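Long-range contacts in 5-formaminoimidazole-4-carboxamide-1-(beta)-D-ribofuranosyl 5'-monophosphate synthetase (Methanocaldococcus jannaschii, PDB 2R7K), which catalyses the ATP- and formate-dependent, folate-independent formylation of AICAR to FAICAR, a step of de novo purine biosynthesis: residues V153-P158 and G165-S170; G204-I209 and Q297-E302; D226-S231 and T256-V261; E230-G235 and M247-S252. All coordinates share one frame; numbering follows the deposited sequence.

Contact 1: residues V153-P158 and G165-S170; sequences VIVKFP and GYFIAS. With ACP (phosphomethylphosphonic acid adenylate ester), chain E.
Lys156 and Tyr166 both carry CG opposite their carbonyl carbon (chi1 -57° and -59°), and this lays the lysine's CG against the phenol ring, 3.6 Å from Tyr166 CE2. Beyond CG the lysine chain is extended, and its NZ reaches the nucleotide analogue, giving hydrogen bonds to ACP O1A (2.8 Å) and ACP N7 (2.9 Å) and a salt bridge to Glu199. ACP O2A meets the Tyr166 ring at its edge and is bonded to OH, at a separation too short to take literally. Val155 N to Phe167 O (2.9 Å) joins the strands of this antiparallel ATP-grasp hairpin, whose connecting loop belongs to the ATP site, and Phe157 N to Gly165 O (3.1 Å) extends the ladder just past them. The opposite face carries Val155 and Phe167 side by side, with Val155 CB over the Phe167 ring in a CH-pi contact. Phe157 inclines obliquely to that ring, planes 46° apart, its CZ 3.3 Å from Phe167 CE1, while Phe175 of helix 172-184 packs edge-to-face on Phe167.

Contact 2: residues G204-I209 and Q297-E302; sequences GTNFCI and QSLCNE. With ACP (phosphomethylphosphonic acid adenylate ester), chain E.
The carbonyl oxygen of Phe207 is gripped twice by Ser298: OG approaches in the carbonyl plane, on a lone pair, at 2.7 Å from Phe207 O, while Ser298 N binds the same atom from above that plane at 2.9 Å. With chi1 at 67°, the serine hydroxyl is held between its own N and carbonyl carbon, doubling the strand bond. Ser298 O is likewise shared, between Phe207 N and Asn206 ND2; since Asn206 OD1 accepts from Arg228 N, both ends of this buried amide are fixed. Leu299 spreads its two methyls, CD2 resting 3.8 Å from Asn206 CA and CD1 3.5 Å from ACP C2 of the adenine. Gln297 NE2 makes a long bond of 3.3 Å to ACP O1B; this glutamine is also a predicted magnesium ligand. On the sheet face opposite Asn206 and Leu299, Cys300 CB meets the edge of the Phe207 ring. Strand 205-214 is the middle one of the five-stranded antiparallel sheet and pairs with 292-300; 219-230 and 306-312 lie beyond them.

Contact 3: residues D226-S231 and T256-V261; sequences DKRYES and TGNIPV. With AMZ (aminoimidazole 4-carboxamide ribonucleotide), chain F; ACP (phosphomethylphosphonic acid adenylate ester), chain E.
Arg228 and Asn258 run side by side from adjacent strands, their guanidinium and amide planes turned 87° apart, and both face the bound AMZ. AMZ O5 sits over one guanidinium face near its rim, whereas Asp226 OD2 comes in at the edge, in plane, and takes Arg228 NH1 on its syn lone pair at 3.1 Å. That salt bridge, with a second from NH2 to Asp316, fixes the rotation of the arginine. Asp226 crosses Asn258 obliquely, carboxylate and amide planes 72° apart, and its OD1 is bonded to His210. At the Thr256 end the regular antiparallel pairing gives way to a classic beta bulge: Thr256 and Gly257 both face Tyr229, whose carbonyl oxygen receives Thr256 N (3.0 Å) and, from above its plane, Thr256 OG1 (2.9 Å), plus a weak bond from Gly257 N. Thr256 OG1 is also hydrogen-bonded to Thr205 of the third subunit. On the reverse face Ile259 CD1 lies over the Tyr229 ring, 3.7 Å from Tyr229 CD1, and also touches Lys227 CE at 3.6 Å, the lysine stretching alongside the isoleucine. Tyr229 OH continues to Asn206 N of the third subunit. The carboxylate of Glu230 reaches the ribose, where OE1 accepts ACP O2' at 3.0 Å.

Contact 4: residues E230-G235 and M247-S252; sequences ESNIDG and MNINPS. With ACP (phosphomethylphosphonic acid adenylate ester), chain E.
A cis peptide before Asn232 accompanies a sharp corner in the chain at Ser231, after which Ile233 N donates to Ser252 O at 3.0 Å. The side chain of Asn232 supplies two of the four hydrogen bonds. Its CG lies between backbone N and carbonyl carbon (chi1 69°), which holds the amide against the loop on both sides of Pro251: ND2 donates nearly in its own plane to Asn250 O at 3.0 Å, and OD1 receives Ser252 N at 2.9 Å from well above the carbonyl plane. Ser252 answers with OG, which accepts Asn232 N at 2.9 Å and is also bonded to Glu302 of the third subunit. Ile249 CD1 covers the amide at Asn232 ND2 (3.8 Å), and Ile233 CD1 makes an apolar contact with Pro251 CB (3.8 Å). The contact thus ties the turn linking strand 219-230 to helix 233-236 to the loop between helix 241-245 and strand 253-263; Asn250 rests on helix 172-184, and Pro251 packs on Leu236 and on Pro240 of the second subunit.

In the fold
All four contacts lie within the ATP-grasp range and meet the same bound ACP. Contact 1 comes first along the chain, in the four-stranded antiparallel sheet, its centre about 18 Å from that of contact 2. Contacts 2 and 3 belong to the five-stranded sheet, their centres about 12 Å apart, and neighbouring strands 205-214 and 219-230 link them; contact 3 is nested inside the loop that contact 2 closes. Contact 4, nested there too, shares Glu230 and Ser231 with contact 3, about 15 Å away between centres. The nucleotide is thus held between two sheets, while the AMZ facing contact 3 sits beside it. Strand pairing to the third subunit at 257-258 carries the larger sheet across an interface of the hexamer.

Contact 1: residues V153-P158 and G165-S170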
# COMPACT_ATOMS: atom_id res chain seq x y z
N VAL A 153 -24.66 -37.26 23.78
CA VAL A 153 -25.08 -35.91 24.09
C VAL A 153 -23.93 -35.18 24.75
O VAL A 153 -23.02 -35.81 25.29
CB VAL A 153 -26.30 -35.87 25.04
CG1 VAL A 153 -27.54 -36.47 24.37
CG2 VAL A 153 -25.99 -36.58 26.35
N ILE A 154 -23.96 -33.85 24.68
CA ILE A 154 -23.06 -33.05 25.49
C ILE A 154 -23.90 -32.39 26.58
O ILE A 154 -25.06 -32.02 26.34
CB ILE A 154 -22.30 -31.99 24.64
CG1 ILE A 154 -21.34 -31.19 25.52
CG2 ILE A 154 -23.29 -31.07 23.92
CD1 ILE A 154 -20.37 -30.32 24.74
N VAL A 155 -23.35 -32.27 27.78
CA VAL A 155 -24.12 -31.70 28.88
C VAL A 155 -23.44 -30.47 29.46
O VAL A 155 -22.29 -30.51 29.88
CB VAL A 155 -24.41 -32.73 30.01
CG1 VAL A 155 -25.40 -32.14 31.00
CG2 VAL A 155 -24.96 -34.02 29.43
N LYS A 156 -24.19 -29.37 29.49
CA LYS A 156 -23.65 -28.08 29.91
C LYS A 156 -24.25 -27.60 31.23
O LYS A 156 -25.47 -27.57 31.40
CB LYS A 156 -23.89 -27.05 28.81
CG LYS A 156 -23.29 -27.45 27.47
CD LYS A 156 -23.79 -26.56 26.35
CE LYS A 156 -23.13 -26.96 25.03
NZ LYS A 156 -23.73 -26.26 23.85
N PHE A 157 -23.38 -27.23 32.16
CA PHE A 157 -23.80 -26.65 33.42
C PHE A 157 -23.22 -25.24 33.55
O PHE A 157 -22.01 -25.06 33.40
CB PHE A 157 -23.32 -27.50 34.60
CG PHE A 157 -23.47 -28.98 34.38
CD1 PHE A 157 -22.49 -29.70 33.70
CD2 PHE A 157 -24.57 -29.66 34.87
CE1 PHE A 157 -22.63 -31.07 33.51
CE2 PHE A 157 -24.71 -31.03 34.69
CZ PHE A 157 -23.74 -31.73 34.00
N PRO A 158 -24.07 -24.24 33.81
CA PRO A 158 -23.57 -22.93 34.22
C PRO A 158 -23.04 -22.97 35.65
O PRO A 158 -23.73 -22.55 36.58
CB PRO A 158 -24.81 -22.02 34.12
CG PRO A 158 -25.85 -22.83 33.39
CD PRO A 158 -25.54 -24.26 33.71
N GLY A 165 -17.55 -26.93 33.15
CA GLY A 165 -18.78 -27.65 33.51
C GLY A 165 -19.38 -28.36 32.31
O GLY A 165 -20.42 -27.95 31.79
N TYR A 166 -18.72 -29.43 31.88
CA TYR A 166 -19.15 -30.20 30.71
C TYR A 166 -18.83 -31.68 30.88
O TYR A 166 -17.84 -32.04 31.53
CB TYR A 166 -18.43 -29.72 29.44
CG TYR A 166 -18.63 -28.26 29.08
CD1 TYR A 166 -17.79 -27.28 29.58
CD2 TYR A 166 -19.64 -27.88 28.21
CE1 TYR A 166 -17.97 -25.95 29.25
CE2 TYR A 166 -19.83 -26.55 27.86
CZ TYR A 166 -18.99 -25.59 28.39
OH TYR A 166 -19.16 -24.26 28.06
N PHE A 167 -19.66 -32.52 30.29
CA PHE A 167 -19.27 -33.91 30.03
C PHE A 167 -20.07 -34.48 28.87
O PHE A 167 -21.08 -33.90 28.44
CB PHE A 167 -19.33 -34.80 31.30
CG PHE A 167 -20.72 -35.04 31.84
CD1 PHE A 167 -21.09 -34.50 33.07
CD2 PHE A 167 -21.64 -35.82 31.15
CE1 PHE A 167 -22.36 -34.73 33.58
CE2 PHE A 167 -22.91 -36.05 31.65
CZ PHE A 167 -23.27 -35.50 32.87
N ILE A 168 -19.60 -35.60 28.36
CA ILE A 168 -20.26 -36.30 27.26
C ILE A 168 -20.87 -37.60 27.77
O ILE A 168 -20.27 -38.29 28.60
CB ILE A 168 -19.24 -36.64 26.15
CG1 ILE A 168 -18.61 -35.35 25.60
CG2 ILE A 168 -19.89 -37.46 25.04
CD1 ILE A 168 -17.47 -35.58 24.62
N ALA A 169 -22.06 -37.94 27.29
CA ALA A 169 -22.74 -39.15 27.73
C ALA A 169 -23.45 -39.81 26.57
O ALA A 169 -23.97 -39.13 25.69
CB ALA A 169 -23.73 -38.84 28.85
N SER A 170 -23.48 -41.15 26.58
CA SER A 170 -24.21 -41.90 25.56
C SER A 170 -25.39 -42.71 26.13
O SER A 170 -26.07 -43.42 25.38
CB SER A 170 -23.26 -42.81 24.77
OG SER A 170 -22.43 -42.05 23.90
PG ACP E . -17.79 -19.81 26.38
O1G ACP E . -17.20 -20.03 27.75
O2G ACP E . -18.76 -18.65 26.31
O3G ACP E . -16.76 -19.82 25.27
PB ACP E . -19.88 -21.01 24.63
O1B ACP E . -19.13 -20.16 23.63
O2B ACP E . -21.23 -20.51 25.11
C3B ACP E . -18.81 -21.28 26.07
PA ACP E . -20.67 -23.75 24.64
O1A ACP E . -22.06 -24.00 24.11
O2A ACP E . -20.40 -23.70 26.12
O3A ACP E . -20.11 -22.42 23.90
O5' ACP E . -19.71 -24.87 24.03
C5' ACP E . -18.39 -25.03 24.53
C4' ACP E . -17.69 -25.92 23.54
O4' ACP E . -18.26 -27.23 23.57
C3' ACP E . -17.89 -25.44 22.11
O3' ACP E . -16.90 -24.48 21.71
C2' ACP E . -17.80 -26.72 21.31
O2' ACP E . -16.44 -27.00 21.02
C1' ACP E . -18.36 -27.78 22.26
N9 ACP E . -19.79 -27.99 21.96
C8 ACP E . -20.78 -27.17 22.37
N7 ACP E . -21.99 -27.62 21.94
C5 ACP E . -21.77 -28.75 21.24
C6 ACP E . -22.61 -29.73 20.53
N6 ACP E . -23.95 -29.58 20.46
N1 ACP E . -21.99 -30.77 19.93
C2 ACP E . -20.65 -30.93 19.99
N3 ACP E . -19.83 -30.08 20.63
C4 ACP E . -20.32 -28.98 21.25

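Contact 2: residues G204-I209 and Q297-E302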
# COMPACT_ATOMS: atom_id res chain seq x y z
N GLY A 204 -18.74 -32.92 13.90
CA GLY A 204 -18.40 -32.19 12.69
C GLY A 204 -17.32 -31.16 12.90
O GLY A 204 -16.64 -31.15 13.93
N THR A 205 -17.16 -30.28 11.92
CA THR A 205 -16.09 -29.30 11.93
C THR A 205 -16.61 -27.94 12.41
O THR A 205 -17.67 -27.49 12.00
CB THR A 205 -15.47 -29.19 10.53
OG1 THR A 205 -16.50 -29.30 9.55
CG2 THR A 205 -14.48 -30.31 10.30
N ASN A 206 -15.85 -27.31 13.31
CA ASN A 206 -16.21 -26.03 13.88
C ASN A 206 -15.97 -24.84 12.94
O ASN A 206 -14.84 -24.60 12.50
CB ASN A 206 -15.42 -25.81 15.16
CG ASN A 206 -15.80 -24.53 15.89
OD1 ASN A 206 -14.97 -23.93 16.56
ND2 ASN A 206 -17.07 -24.13 15.79
N PHE A 207 -17.03 -24.11 12.64
CA PHE A 207 -16.91 -22.81 11.98
C PHE A 207 -17.65 -21.77 12.80
O PHE A 207 -18.87 -21.79 12.88
CB PHE A 207 -17.50 -22.85 10.58
CG PHE A 207 -16.83 -23.83 9.67
CD1 PHE A 207 -15.74 -23.44 8.90
CD2 PHE A 207 -17.28 -25.14 9.58
CE1 PHE A 207 -15.12 -24.34 8.05
CE2 PHE A 207 -16.65 -26.04 8.74
CZ PHE A 207 -15.57 -25.64 7.97
N CYS A 208 -16.90 -20.89 13.46
CA CYS A 208 -17.47 -19.71 14.10
C CYS A 208 -17.50 -18.59 13.06
O CYS A 208 -16.48 -18.03 12.70
CB CYS A 208 -16.66 -19.32 15.33
SG CYS A 208 -16.43 -20.71 16.51
N ILE A 209 -18.69 -18.30 12.54
CA ILE A 209 -18.81 -17.41 11.40
C ILE A 209 -19.10 -15.98 11.85
O ILE A 209 -20.07 -15.73 12.57
CB ILE A 209 -19.88 -17.93 10.43
CG1 ILE A 209 -19.52 -19.36 10.00
CG2 ILE A 209 -20.00 -17.02 9.21
CD1 ILE A 209 -20.70 -20.16 9.46
N GLN A 297 -21.86 -19.68 15.88
CA GLN A 297 -20.89 -20.71 16.21
C GLN A 297 -21.47 -22.06 15.84
O GLN A 297 -22.41 -22.55 16.46
CB GLN A 297 -20.54 -20.65 17.69
CG GLN A 297 -19.98 -19.30 18.10
CD GLN A 297 -20.20 -19.00 19.56
OE1 GLN A 297 -20.92 -18.06 19.91
NE2 GLN A 297 -19.59 -19.79 20.43
N SER A 298 -20.92 -22.66 14.80
CA SER A 298 -21.56 -23.82 14.19
C SER A 298 -20.66 -25.05 14.10
O SER A 298 -19.45 -25.00 14.31
CB SER A 298 -22.09 -23.44 12.82
OG SER A 298 -21.03 -23.16 11.93
N LEU A 299 -21.30 -26.18 13.80
CA LEU A 299 -20.59 -27.40 13.52
C LEU A 299 -21.12 -27.93 12.21
O LEU A 299 -22.32 -27.96 11.99
CB LEU A 299 -20.81 -28.42 14.64
CG LEU A 299 -20.12 -28.06 15.95
CD1 LEU A 299 -20.71 -28.84 17.13
CD2 LEU A 299 -18.61 -28.26 15.84
N CYS A 300 -20.21 -28.30 11.32
CA CYS A 300 -20.62 -28.80 10.02
C CYS A 300 -20.63 -30.33 10.03
O CYS A 300 -19.58 -30.96 10.11
CB CYS A 300 -19.69 -28.28 8.92
SG CYS A 300 -20.26 -28.69 7.25
N ASN A 301 -21.82 -30.92 9.97
CA ASN A 301 -21.93 -32.37 9.99
C ASN A 301 -21.57 -32.96 8.64
O ASN A 301 -21.29 -32.23 7.69
CB ASN A 301 -23.31 -32.84 10.47
CG ASN A 301 -24.42 -32.47 9.52
OD1 ASN A 301 -24.21 -32.38 8.31
ND2 ASN A 301 -25.62 -32.30 10.05
N GLU A 302 -21.56 -34.28 8.55
CA GLU A 302 -21.11 -34.95 7.35
C GLU A 302 -22.09 -34.76 6.20
O GLU A 302 -21.77 -35.04 5.04
CB GLU A 302 -20.86 -36.43 7.61
CG GLU A 302 -22.09 -37.21 8.04
CD GLU A 302 -21.76 -38.61 8.53
OE1 GLU A 302 -20.61 -39.07 8.31
OE2 GLU A 302 -22.64 -39.26 9.13
PG ACP E . -17.79 -19.81 26.38
O1G ACP E . -17.20 -20.03 27.75
O2G ACP E . -18.76 -18.65 26.31
O3G ACP E . -16.76 -19.82 25.27
PB ACP E . -19.88 -21.01 24.63
O1B ACP E . -19.13 -20.16 23.63
O2B ACP E . -21.23 -20.51 25.11
C3B ACP E . -18.81 -21.28 26.07
PA ACP E . -20.67 -23.75 24.64
O1A ACP E . -22.06 -24.00 24.11
O2A ACP E . -20.40 -23.70 26.12
O3A ACP E . -20.11 -22.42 23.90
O5' ACP E . -19.71 -24.87 24.03
C5' ACP E . -18.39 -25.03 24.53
C4' ACP E . -17.69 -25.92 23.54
O4' ACP E . -18.26 -27.23 23.57
C3' ACP E . -17.89 -25.44 22.11
O3' ACP E . -16.90 -24.48 21.71
C2' ACP E . -17.80 -26.72 21.31
O2' ACP E . -16.44 -27.00 21.02
C1' ACP E . -18.36 -27.78 22.26
N9 ACP E . -19.79 -27.99 21.96
C8 ACP E . -20.78 -27.17 22.37
N7 ACP E . -21.99 -27.62 21.94
C5 ACP E . -21.77 -28.75 21.24
C6 ACP E . -22.61 -29.73 20.53
N6 ACP E . -23.95 -29.58 20.46
N1 ACP E . -21.99 -30.77 19.93
C2 ACP E . -20.65 -30.93 19.99
N3 ACP E . -19.83 -30.08 20.63
C4 ACP E . -20.32 -28.98 21.25

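Contact 3: residues D226-S231 and T256-V261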
# COMPACT_ATOMS: atom_id res chain seq x y z
N ASP A 226 -13.35 -18.57 12.29
CA ASP A 226 -12.33 -19.27 13.07
C ASP A 226 -12.88 -20.58 13.63
O ASP A 226 -14.09 -20.80 13.67
CB ASP A 226 -11.84 -18.40 14.24
CG ASP A 226 -12.88 -18.27 15.37
OD1 ASP A 226 -13.87 -17.52 15.18
OD2 ASP A 226 -12.71 -18.88 16.46
N LYS A 227 -11.98 -21.45 14.07
CA LYS A 227 -12.36 -22.58 14.91
C LYS A 227 -11.77 -22.37 16.30
O LYS A 227 -10.69 -21.80 16.45
CB LYS A 227 -11.91 -23.91 14.31
CG LYS A 227 -10.43 -24.24 14.46
CD LYS A 227 -10.12 -25.63 13.88
CE LYS A 227 -8.93 -26.27 14.59
NZ LYS A 227 -8.69 -27.67 14.17
N ARG A 228 -12.49 -22.82 17.31
CA ARG A 228 -12.08 -22.60 18.69
C ARG A 228 -10.92 -23.51 19.03
O ARG A 228 -10.79 -24.60 18.45
CB ARG A 228 -13.24 -22.89 19.65
CG ARG A 228 -14.46 -22.02 19.43
CD ARG A 228 -14.15 -20.58 19.80
NE ARG A 228 -15.37 -19.84 20.09
CZ ARG A 228 -15.75 -18.72 19.47
NH1 ARG A 228 -15.00 -18.20 18.51
NH2 ARG A 228 -16.88 -18.12 19.82
N TYR A 229 -10.09 -23.05 19.95
CA TYR A 229 -8.95 -23.80 20.44
C TYR A 229 -9.16 -23.83 21.94
O TYR A 229 -8.94 -22.83 22.63
CB TYR A 229 -7.66 -23.06 20.08
CG TYR A 229 -6.41 -23.88 20.11
CD1 TYR A 229 -6.42 -25.21 19.72
CD2 TYR A 229 -5.19 -23.32 20.48
CE1 TYR A 229 -5.26 -25.96 19.73
CE2 TYR A 229 -4.03 -24.06 20.48
CZ TYR A 229 -4.08 -25.38 20.11
OH TYR A 229 -2.93 -26.14 20.12
N GLU A 230 -9.60 -24.98 22.45
CA GLU A 230 -10.10 -25.10 23.82
C GLU A 230 -9.27 -26.06 24.68
O GLU A 230 -8.77 -27.06 24.19
CB GLU A 230 -11.57 -25.52 23.79
CG GLU A 230 -12.51 -24.42 23.31
CD GLU A 230 -13.83 -24.93 22.79
OE1 GLU A 230 -13.92 -26.11 22.39
OE2 GLU A 230 -14.80 -24.14 22.76
N SER A 231 -9.11 -25.74 25.96
CA SER A 231 -8.35 -26.57 26.89
C SER A 231 -9.29 -27.06 28.01
O SER A 231 -10.09 -26.29 28.52
CB SER A 231 -7.20 -25.75 27.48
OG SER A 231 -6.31 -26.54 28.25
N THR A 256 -9.28 -20.93 24.89
CA THR A 256 -7.93 -20.39 25.06
C THR A 256 -7.42 -19.61 23.85
O THR A 256 -6.46 -18.85 23.96
CB THR A 256 -6.87 -21.47 25.42
OG1 THR A 256 -6.64 -22.33 24.30
CG2 THR A 256 -7.30 -22.29 26.63
N GLY A 257 -8.05 -19.79 22.70
CA GLY A 257 -7.54 -19.19 21.48
C GLY A 257 -8.35 -19.57 20.26
O GLY A 257 -9.39 -20.22 20.39
N ASN A 258 -7.88 -19.16 19.09
CA ASN A 258 -8.58 -19.42 17.84
C ASN A 258 -7.62 -19.68 16.70
O ASN A 258 -6.47 -19.23 16.70
CB ASN A 258 -9.52 -18.25 17.47
CG ASN A 258 -10.25 -17.68 18.68
OD1 ASN A 258 -11.45 -17.92 18.86
ND2 ASN A 258 -9.55 -16.91 19.50
N ILE A 259 -8.11 -20.43 15.72
CA ILE A 259 -7.33 -20.85 14.57
C ILE A 259 -8.15 -20.42 13.37
O ILE A 259 -9.37 -20.60 13.37
CB ILE A 259 -7.12 -22.38 14.59
CG1 ILE A 259 -6.32 -22.78 15.84
CG2 ILE A 259 -6.42 -22.86 13.34
CD1 ILE A 259 -6.32 -24.28 16.11
N PRO A 260 -7.51 -19.81 12.36
CA PRO A 260 -8.24 -19.41 11.16
C PRO A 260 -8.67 -20.62 10.34
O PRO A 260 -7.98 -21.64 10.31
CB PRO A 260 -7.23 -18.56 10.39
CG PRO A 260 -5.88 -18.99 10.90
CD PRO A 260 -6.09 -19.42 12.32
N VAL A 261 -9.81 -20.49 9.67
CA VAL A 261 -10.31 -21.54 8.82
C VAL A 261 -11.14 -20.87 7.74
O VAL A 261 -11.67 -19.78 7.95
CB VAL A 261 -11.19 -22.54 9.62
CG1 VAL A 261 -12.50 -21.88 10.05
CG2 VAL A 261 -11.47 -23.79 8.81
O5 AMZ F . -12.96 -16.92 21.28
C6 AMZ F . -12.32 -16.24 22.09
N2 AMZ F . -11.03 -15.93 21.98
C3A AMZ F . -13.00 -15.70 23.33
C7A AMZ F . -14.32 -15.88 23.66
N3 AMZ F . -15.22 -16.55 22.95
N1 AMZ F . -12.42 -14.98 24.29
C5 AMZ F . -13.37 -14.70 25.19
N AMZ F . -14.53 -15.25 24.81
C1 AMZ F . -15.81 -15.17 25.53
C2 AMZ F . -15.87 -16.24 26.63
C3 AMZ F . -15.55 -15.47 27.90
O2 AMZ F . -16.31 -16.03 28.97
O1 AMZ F . -17.22 -16.72 26.69
O AMZ F . -15.84 -13.87 26.18
C AMZ F . -16.07 -14.06 27.58
C4 AMZ F . -15.23 -13.01 28.32
O3 AMZ F . -13.87 -13.13 27.93
P AMZ F . -12.70 -12.96 29.02
OP1 AMZ F . -12.62 -11.62 29.66
O4 AMZ F . -12.95 -14.11 30.14
OP2 AMZ F . -11.33 -13.35 28.27
PG ACP E . -17.79 -19.81 26.38
O1G ACP E . -17.20 -20.03 27.75
O2G ACP E . -18.76 -18.65 26.31
O3G ACP E . -16.76 -19.82 25.27
PB ACP E . -19.88 -21.01 24.63
O1B ACP E . -19.13 -20.16 23.63
O2B ACP E . -21.23 -20.51 25.11
C3B ACP E . -18.81 -21.28 26.07
PA ACP E . -20.67 -23.75 24.64
O1A ACP E . -22.06 -24.00 24.11
O2A ACP E . -20.40 -23.70 26.12
O3A ACP E . -20.11 -22.42 23.90
O5' ACP E . -19.71 -24.87 24.03
C5' ACP E . -18.39 -25.03 24.53
C4' ACP E . -17.69 -25.92 23.54
O4' ACP E . -18.26 -27.23 23.57
C3' ACP E . -17.89 -25.44 22.11
O3' ACP E . -16.90 -24.48 21.71
C2' ACP E . -17.80 -26.72 21.31
O2' ACP E . -16.44 -27.00 21.02
C1' ACP E . -18.36 -27.78 22.26
N9 ACP E . -19.79 -27.99 21.96
C8 ACP E . -20.78 -27.17 22.37
N7 ACP E . -21.99 -27.62 21.94
C5 ACP E . -21.77 -28.75 21.24
C6 ACP E . -22.61 -29.73 20.53
N6 ACP E . -23.95 -29.58 20.46
N1 ACP E . -21.99 -30.77 19.93
C2 ACP E . -20.65 -30.93 19.99
N3 ACP E . -19.83 -30.08 20.63
C4 ACP E . -20.32 -28.98 21.25

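Contact 4: residues E230-G235 and M247-S252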
# COMPACT_ATOMS: atom_id res chain seq x y z
N GLU A 230 -9.60 -24.98 22.45
CA GLU A 230 -10.10 -25.10 23.82
C GLU A 230 -9.27 -26.06 24.68
O GLU A 230 -8.77 -27.06 24.19
CB GLU A 230 -11.57 -25.52 23.79
CG GLU A 230 -12.51 -24.42 23.31
CD GLU A 230 -13.83 -24.93 22.79
OE1 GLU A 230 -13.92 -26.11 22.39
OE2 GLU A 230 -14.80 -24.14 22.76
N SER A 231 -9.11 -25.74 25.96
CA SER A 231 -8.35 -26.57 26.89
C SER A 231 -9.29 -27.06 28.01
O SER A 231 -10.09 -26.29 28.52
CB SER A 231 -7.20 -25.75 27.48
OG SER A 231 -6.31 -26.54 28.25
N ASN A 232 -9.18 -28.33 28.41
CA ASN A 232 -8.09 -29.22 28.03
C ASN A 232 -8.39 -30.07 26.81
O ASN A 232 -7.54 -30.82 26.34
CB ASN A 232 -7.73 -30.14 29.22
CG ASN A 232 -8.82 -31.16 29.53
OD1 ASN A 232 -9.73 -31.39 28.73
ND2 ASN A 232 -8.72 -31.80 30.69
N ILE A 233 -9.60 -29.94 26.28
CA ILE A 233 -10.07 -30.88 25.28
C ILE A 233 -9.12 -31.05 24.08
O ILE A 233 -8.84 -32.17 23.66
CB ILE A 233 -11.51 -30.54 24.82
CG1 ILE A 233 -12.03 -31.61 23.85
CG2 ILE A 233 -11.58 -29.14 24.22
CD1 ILE A 233 -12.09 -33.01 24.45
N ASP A 234 -8.62 -29.93 23.54
CA ASP A 234 -7.76 -30.00 22.36
C ASP A 234 -6.35 -30.51 22.71
O ASP A 234 -5.60 -30.95 21.84
CB ASP A 234 -7.74 -28.66 21.61
CG ASP A 234 -9.06 -28.39 20.90
OD1 ASP A 234 -9.59 -29.33 20.26
OD2 ASP A 234 -9.57 -27.25 20.97
N GLY A 235 -6.02 -30.47 24.00
CA GLY A 235 -4.84 -31.18 24.50
C GLY A 235 -5.14 -32.66 24.77
O GLY A 235 -4.31 -33.52 24.49
N MET A 247 -5.68 -43.00 31.63
CA MET A 247 -5.76 -41.78 32.43
C MET A 247 -7.14 -41.61 33.04
O MET A 247 -8.14 -42.07 32.50
CB MET A 247 -5.42 -40.55 31.58
CG MET A 247 -4.09 -40.63 30.83
SD MET A 247 -3.93 -39.30 29.62
CE MET A 247 -3.80 -37.87 30.70
N ASN A 248 -7.18 -40.92 34.17
CA ASN A 248 -8.45 -40.53 34.76
C ASN A 248 -8.61 -39.04 34.54
O ASN A 248 -8.27 -38.23 35.41
CB ASN A 248 -8.50 -40.87 36.26
CG ASN A 248 -8.25 -42.34 36.53
OD1 ASN A 248 -8.85 -43.22 35.89
ND2 ASN A 248 -7.37 -42.63 37.49
N ILE A 249 -9.10 -38.67 33.37
CA ILE A 249 -9.14 -37.26 32.99
C ILE A 249 -10.48 -36.90 32.36
O ILE A 249 -10.96 -37.59 31.46
CB ILE A 249 -7.97 -36.91 32.05
CG1 ILE A 249 -7.91 -35.41 31.77
CG2 ILE A 249 -8.05 -37.73 30.76
CD1 ILE A 249 -6.70 -34.98 30.97
N ASN A 250 -11.08 -35.82 32.84
CA ASN A 250 -12.31 -35.32 32.25
C ASN A 250 -12.02 -34.17 31.29
O ASN A 250 -11.17 -33.33 31.57
CB ASN A 250 -13.28 -34.87 33.33
CG ASN A 250 -13.61 -35.97 34.32
OD1 ASN A 250 -13.55 -35.77 35.53
ND2 ASN A 250 -13.95 -37.15 33.80
N PRO A 251 -12.74 -34.13 30.16
CA PRO A 251 -12.61 -33.04 29.20
C PRO A 251 -13.19 -31.73 29.73
O PRO A 251 -14.28 -31.72 30.31
CB PRO A 251 -13.44 -33.51 28.00
CG PRO A 251 -14.44 -34.45 28.59
CD PRO A 251 -13.70 -35.15 29.70
N SER A 252 -12.44 -30.65 29.55
CA SER A 252 -12.98 -29.32 29.77
C SER A 252 -12.88 -28.52 28.47
O SER A 252 -12.12 -28.88 27.57
CB SER A 252 -12.24 -28.61 30.90
OG SER A 252 -10.84 -28.75 30.74
PG ACP E . -17.79 -19.81 26.38
O1G ACP E . -17.20 -20.03 27.75
O2G ACP E . -18.76 -18.65 26.31
O3G ACP E . -16.76 -19.82 25.27
PB ACP E . -19.88 -21.01 24.63
O1B ACP E . -19.13 -20.16 23.63
O2B ACP E . -21.23 -20.51 25.11
C3B ACP E . -18.81 -21.28 26.07
PA ACP E . -20.67 -23.75 24.64
O1A ACP E . -22.06 -24.00 24.11
O2A ACP E . -20.40 -23.70 26.12
O3A ACP E . -20.11 -22.42 23.90
O5' ACP E . -19.71 -24.87 24.03
C5' ACP E . -18.39 -25.03 24.53
C4' ACP E . -17.69 -25.92 23.54
O4' ACP E . -18.26 -27.23 23.57
C3' ACP E . -17.89 -25.44 22.11
O3' ACP E . -16.90 -24.48 21.71
C2' ACP E . -17.80 -26.72 21.31
O2' ACP E . -16.44 -27.00 21.02
C1' ACP E . -18.36 -27.78 22.26
N9 ACP E . -19.79 -27.99 21.96
C8 ACP E . -20.78 -27.17 22.37
N7 ACP E . -21.99 -27.62 21.94
C5 ACP E . -21.77 -28.75 21.24
C6 ACP E . -22.61 -29.73 20.53
N6 ACP E . -23.95 -29.58 20.46
N1 ACP E . -21.99 -30.77 19.93
C2 ACP E . -20.65 -30.93 19.99
N3 ACP E . -19.83 -30.08 20.63
C4 ACP E . -20.32 -28.98 21.25